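PDB 3Q6A: activator of Hsp90 ATPase homologue 1/2-like C-terminal domain-containing protein from Staphylococcus saprophyticus subsp. saprophyticus, which is of unknown function but belongs to the AHA1 family of Bet v 1-like proteins, whose namesake stimulates the ATPase activity of Hsp90. Local coordinates for residues D[11-23]-D[59-71]. Numbering follows the deposited sequence.
Sequences VPRETVFEAFVDP and IERVEDNQLIAFT
Phe17 slides its ring beneath the turn that joins strands 61-63 and 67-71, with the backbone N of Asn65 3.1 Å above the centre of one face and the carbonyl carbon of Asp64 over the rim. Its CG stands anti to the backbone N (chi1 175°), which carries the ring out from helix 13-21 toward the hairpin; Val62 CG1 lies at the ring edge, 4.1 Å from Phe17 CZ, and Ile68 CG1 comes within 3.9 Å of Phe17 CE1. Asn65 adopts left-handed helical phi/psi, and although its CB starts out away from the helix, the amide turns back across Phe17 at about a right angle, the ring and amide planes 70° apart. Asn65 OD1 lies 3.3 Å from Glu14 CA, and one water, 2.8 Å from Asn65 OD1 and 2.6 Å from Glu18 OE2, donates to both. Glu18 is also salt-bridged to Arg37. Over the other flank of the turn, Arg13 lays a guanidinium face against Asn65 O; Arg13 NE is 3.0 Å from that oxygen, but the angle is too poor for a hydrogen bond. Deeper in, Ile68 CD1 rests 3.9 Å from Phe20 CB and equally near Val21 CG1, while the Phe20 ring meets Phe29 edge-to-face and its side chain touches Met115 and Leu119 of helix 102-125. The turn itself is tied by Glu63 O, which accepts from both Gln66 N and Leu67 N in a classic beta bulge. Helix 13-21 is the short helix after the first strand in the helix-grip fold of Bet v 1-like proteins, packed here against a hairpin of the curved antiparallel sheet that also holds the long C-terminal helix.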
loop_
_atom_site.group_PDB
_atom_site.type_symbol
_atom_site.label_atom_id
_atom_site.label_comp_id
_atom_site.label_asym_id
_atom_site.label_seq_id
_atom_site.Cartn_x
_atom_site.Cartn_y
_atom_site.Cartn_z
ATOM N N VAL D 11 8.702 10.364 10.890
ATOM C CA VAL D 11 8.370 11.074 12.127
ATOM C C VAL D 11 8.969 10.254 13.260
ATOM O O VAL D 11 9.323 9.103 13.057
ATOM C CB VAL D 11 6.846 11.206 12.370
ATOM C CG1 VAL D 11 6.211 12.065 11.297
ATOM C CG2 VAL D 11 6.207 9.840 12.420
ATOM N N PRO D 12 9.114 10.850 14.460
ATOM C CA PRO D 12 9.686 10.112 15.592
ATOM C C PRO D 12 8.845 8.896 15.982
ATOM O O PRO D 12 7.625 8.901 15.846
ATOM C CB PRO D 12 9.739 11.159 16.708
ATOM C CG PRO D 12 9.901 12.444 15.955
ATOM C CD PRO D 12 8.905 12.260 14.814
ATOM N N ARG D 13 9.535 7.873 16.479
ATOM C CA ARG D 13 8.945 6.608 16.896
ATOM C C ARG D 13 7.771 6.764 17.856
ATOM O O ARG D 13 6.772 6.049 17.733
ATOM C CB ARG D 13 10.034 5.735 17.526
ATOM C CG ARG D 13 9.639 4.301 17.740
ATOM C CD ARG D 13 10.805 3.497 18.261
ATOM N NE ARG D 13 11.284 4.010 19.539
ATOM C CZ ARG D 13 12.076 3.329 20.363
ATOM N NH1 ARG D 13 12.476 2.103 20.041
ATOM N NH2 ARG D 13 12.470 3.874 21.503
ATOM N N GLU D 14 7.889 7.692 18.806
ATOM C CA GLU D 14 6.824 7.927 19.772
ATOM C C GLU D 14 5.549 8.337 19.059
ATOM O O GLU D 14 4.459 7.869 19.390
ATOM C CB GLU D 14 7.199 9.040 20.767
ATOM C CG GLU D 14 8.382 8.749 21.680
ATOM C CD GLU D 14 9.705 8.750 20.945
ATOM O OE1 GLU D 14 9.787 9.419 19.885
ATOM O OE2 GLU D 14 10.660 8.098 21.436
ATOM N N THR D 15 5.688 9.211 18.068
ATOM C CA THR D 15 4.543 9.702 17.323
ATOM C C THR D 15 3.831 8.600 16.543
ATOM O O THR D 15 2.607 8.600 16.448
ATOM C CB THR D 15 4.952 10.803 16.331
ATOM O OG1 THR D 15 5.528 11.900 17.049
ATOM C CG2 THR D 15 3.733 11.298 15.557
ATOM N N VAL D 16 4.597 7.675 15.982
ATOM C CA VAL D 16 4.004 6.576 15.224
ATOM C C VAL D 16 3.292 5.631 16.201
ATOM O O VAL D 16 2.178 5.186 15.945
ATOM C CB VAL D 16 5.075 5.786 14.441
ATOM C CG1 VAL D 16 4.414 4.638 13.671
ATOM C CG2 VAL D 16 5.810 6.722 13.464
ATOM N N PHE D 17 3.943 5.336 17.325
ATOM C CA PHE D 17 3.369 4.458 18.344
ATOM C C PHE D 17 2.034 5.037 18.793
ATOM O O PHE D 17 1.027 4.331 18.852
ATOM C CB PHE D 17 4.321 4.346 19.544
ATOM C CG PHE D 17 3.759 3.555 20.709
ATOM C CD1 PHE D 17 3.852 2.164 20.740
ATOM C CD2 PHE D 17 3.131 4.210 21.765
ATOM C CE1 PHE D 17 3.324 1.434 21.817
ATOM C CE2 PHE D 17 2.600 3.494 22.841
ATOM C CZ PHE D 17 2.699 2.104 22.864
ATOM N N GLU D 18 2.027 6.336 19.086
ATOM C CA GLU D 18 0.822 7.014 19.530
ATOM C C GLU D 18 -0.305 6.953 18.509
ATOM O O GLU D 18 -1.479 6.934 18.880
ATOM C CB GLU D 18 1.113 8.480 19.857
ATOM C CG GLU D 18 1.874 8.708 21.162
ATOM C CD GLU D 18 1.120 8.219 22.402
ATOM O OE1 GLU D 18 -0.043 8.631 22.608
ATOM O OE2 GLU D 18 1.698 7.424 23.166
ATOM N N ALA D 19 0.050 6.943 17.224
ATOM C CA ALA D 19 -0.943 6.889 16.162
ATOM C C ALA D 19 -1.839 5.658 16.289
ATOM O O ALA D 19 -3.027 5.722 15.952
ATOM C CB ALA D 19 -0.246 6.904 14.784
ATOM N N PHE D 20 -1.281 4.555 16.774
ATOM C CA PHE D 20 -2.056 3.321 16.936
ATOM C C PHE D 20 -2.853 3.279 18.245
ATOM O O PHE D 20 -4.069 3.082 18.230
ATOM C CB PHE D 20 -1.152 2.074 16.914
ATOM C CG PHE D 20 -0.586 1.714 15.545
ATOM C CD1 PHE D 20 0.593 2.302 15.070
ATOM C CD2 PHE D 20 -1.214 0.745 14.758
ATOM C CE1 PHE D 20 1.140 1.926 13.828
ATOM C CE2 PHE D 20 -0.681 0.355 13.517
ATOM C CZ PHE D 20 0.502 0.948 13.050
ATOM N N VAL D 21 -2.167 3.469 19.375
ATOM C CA VAL D 21 -2.818 3.382 20.684
ATOM C C VAL D 21 -3.781 4.498 21.085
ATOM O O VAL D 21 -4.657 4.283 21.925
ATOM C CB VAL D 21 -1.775 3.223 21.831
ATOM C CG1 VAL D 21 -0.838 2.053 21.543
ATOM C CG2 VAL D 21 -0.984 4.514 22.015
ATOM N N ASP D 22 -3.629 5.683 20.507
ATOM C CA ASP D 22 -4.502 6.801 20.852
ATOM C C ASP D 22 -5.842 6.726 20.128
ATOM O O ASP D 22 -5.914 6.916 18.915
ATOM C CB ASP D 22 -3.822 8.122 20.518
ATOM C CG ASP D 22 -4.572 9.321 21.070
ATOM O OD1 ASP D 22 -5.821 9.352 20.984
ATOM O OD2 ASP D 22 -3.904 10.241 21.579
ATOM N N PRO D 23 -6.930 6.470 20.871
ATOM C CA PRO D 23 -8.272 6.369 20.292
ATOM C C PRO D 23 -8.623 7.484 19.311
ATOM O O PRO D 23 -9.419 7.282 18.397
ATOM C CB PRO D 23 -9.176 6.389 21.522
ATOM C CG PRO D 23 -8.337 5.694 22.544
ATOM C CD PRO D 23 -6.997 6.361 22.340
ATOM N N ILE D 59 -5.208 -6.695 24.061
ATOM C CA ILE D 59 -3.795 -6.399 23.876
ATOM C C ILE D 59 -2.947 -7.297 24.761
ATOM O O ILE D 59 -2.980 -7.186 25.985
ATOM C CB ILE D 59 -3.536 -4.939 24.199
ATOM C CG1 ILE D 59 -4.369 -4.073 23.261
ATOM C CG2 ILE D 59 -2.071 -4.615 24.044
ATOM C CD1 ILE D 59 -4.768 -2.753 23.842
ATOM N N GLU D 60 -2.189 -8.185 24.129
ATOM C CA GLU D 60 -1.337 -9.129 24.841
ATOM C C GLU D 60 -0.071 -8.541 25.470
ATOM O O GLU D 60 0.153 -8.686 26.671
ATOM C CB GLU D 60 -0.967 -10.282 23.909
ATOM C CG GLU D 60 -2.124 -11.233 23.663
ATOM C CD GLU D 60 -1.890 -12.176 22.503
ATOM O OE1 GLU D 60 -0.728 -12.585 22.281
ATOM O OE2 GLU D 60 -2.881 -12.518 21.822
ATOM N N ARG D 61 0.756 -7.882 24.671
ATOM C CA ARG D 61 1.996 -7.298 25.175
ATOM C C ARG D 61 2.181 -5.924 24.569
ATOM O O ARG D 61 1.889 -5.718 23.392
ATOM C CB ARG D 61 3.194 -8.175 24.792
ATOM C CG ARG D 61 3.020 -9.633 25.154
ATOM C CD ARG D 61 4.147 -10.512 24.620
ATOM N NE ARG D 61 5.452 -10.173 25.185
ATOM C CZ ARG D 61 6.271 -9.249 24.686
ATOM N NH1 ARG D 61 5.924 -8.567 23.603
ATOM N NH2 ARG D 61 7.440 -9.013 25.269
ATOM N N VAL D 62 2.665 -4.988 25.380
ATOM C CA VAL D 62 2.909 -3.625 24.925
ATOM C C VAL D 62 4.190 -3.075 25.537
ATOM O O VAL D 62 4.364 -3.081 26.758
ATOM C CB VAL D 62 1.754 -2.676 25.295
ATOM C CG1 VAL D 62 2.182 -1.232 25.110
ATOM C CG2 VAL D 62 0.557 -2.960 24.424
ATOM N N GLU D 63 5.091 -2.636 24.664
ATOM C CA GLU D 63 6.358 -2.033 25.060
ATOM C C GLU D 63 6.268 -0.615 24.492
ATOM O O GLU D 63 6.302 -0.419 23.274
ATOM C CB GLU D 63 7.523 -2.812 24.445
ATOM C CG GLU D 63 7.758 -4.165 25.091
ATOM C CD GLU D 63 8.740 -5.029 24.320
ATOM O OE1 GLU D 63 9.776 -4.502 23.859
ATOM O OE2 GLU D 63 8.482 -6.242 24.177
ATOM N N ASP D 64 6.109 0.363 25.379
ATOM C CA ASP D 64 5.963 1.761 24.982
ATOM C C ASP D 64 6.870 2.149 23.824
ATOM O O ASP D 64 8.063 1.858 23.836
ATOM C CB ASP D 64 6.236 2.668 26.177
ATOM C CG ASP D 64 5.371 2.323 27.364
ATOM O OD1 ASP D 64 4.129 2.411 27.234
ATOM O OD2 ASP D 64 5.931 1.957 28.419
ATOM N N ASN D 65 6.263 2.765 22.813
ATOM C CA ASN D 65 6.959 3.224 21.612
ATOM C C ASN D 65 7.829 2.158 20.955
ATOM O O ASN D 65 8.794 2.490 20.261
ATOM C CB ASN D 65 7.823 4.441 21.955
ATOM C CG ASN D 65 7.064 5.482 22.734
ATOM O OD1 ASN D 65 6.047 6.003 22.278
ATOM N ND2 ASN D 65 7.557 5.797 23.929
ATOM N N GLN D 66 7.492 0.883 21.144
ATOM C CA GLN D 66 8.308 -0.165 20.565
ATOM C C GLN D 66 7.587 -1.446 20.150
ATOM O O GLN D 66 8.017 -2.142 19.224
ATOM C CB GLN D 66 9.433 -0.507 21.532
ATOM C CG GLN D 66 10.319 -1.643 21.076
ATOM C CD GLN D 66 11.586 -1.734 21.898
ATOM O OE1 GLN D 66 12.447 -0.852 21.832
ATOM N NE2 GLN D 66 11.708 -2.797 22.684
ATOM N N LEU D 67 6.502 -1.780 20.834
ATOM C CA LEU D 67 5.804 -2.997 20.473
ATOM C C LEU D 67 4.381 -3.087 20.971
ATOM O O LEU D 67 4.050 -2.639 22.072
ATOM C CB LEU D 67 6.607 -4.209 20.955
ATOM C CG LEU D 67 6.000 -5.603 20.800
ATOM C CD1 LEU D 67 7.113 -6.631 20.807
ATOM C CD2 LEU D 67 5.015 -5.875 21.929
ATOM N N ILE D 68 3.539 -3.669 20.119
ATOM C CA ILE D 68 2.125 -3.882 20.413
ATOM C C ILE D 68 1.873 -5.297 19.932
ATOM O O ILE D 68 2.115 -5.597 18.770
ATOM C CB ILE D 68 1.219 -2.948 19.597
ATOM C CG1 ILE D 68 1.551 -1.489 19.898
ATOM C CG2 ILE D 68 -0.252 -3.252 19.904
ATOM C CD1 ILE D 68 0.745 -0.500 19.064
ATOM N N ALA D 69 1.408 -6.178 20.814
ATOM C CA ALA D 69 1.167 -7.550 20.400
ATOM C C ALA D 69 -0.247 -7.977 20.740
ATOM O O ALA D 69 -0.829 -7.530 21.734
ATOM C CB ALA D 69 2.171 -8.481 21.052
ATOM N N PHE D 70 -0.796 -8.838 19.891
ATOM C CA PHE D 70 -2.146 -9.342 20.073
ATOM C C PHE D 70 -2.406 -10.432 19.045
ATOM O O PHE D 70 -1.515 -10.799 18.283
ATOM C CB PHE D 70 -3.158 -8.199 19.935
ATOM C CG PHE D 70 -3.199 -7.573 18.562
ATOM C CD1 PHE D 70 -4.081 -8.042 17.587
ATOM C CD2 PHE D 70 -2.345 -6.520 18.243
ATOM C CE1 PHE D 70 -4.109 -7.466 16.312
ATOM C CE2 PHE D 70 -2.359 -5.941 16.978
ATOM C CZ PHE D 70 -3.248 -6.416 16.009
ATOM N N THR D 71 -3.624 -10.965 19.037
ATOM C CA THR D 71 -3.975 -12.024 18.102
ATOM C C THR D 71 -5.311 -11.746 17.417
ATOM O O THR D 71 -6.176 -11.040 17.945
ATOM C CB THR D 71 -4.087 -13.414 18.821
ATOM O OG1 THR D 71 -2.904 -13.664 19.592
ATOM C CG2 THR D 71 -4.224 -14.548 17.801
HETATM O O HOH W 1 4.237 7.417 23.844
#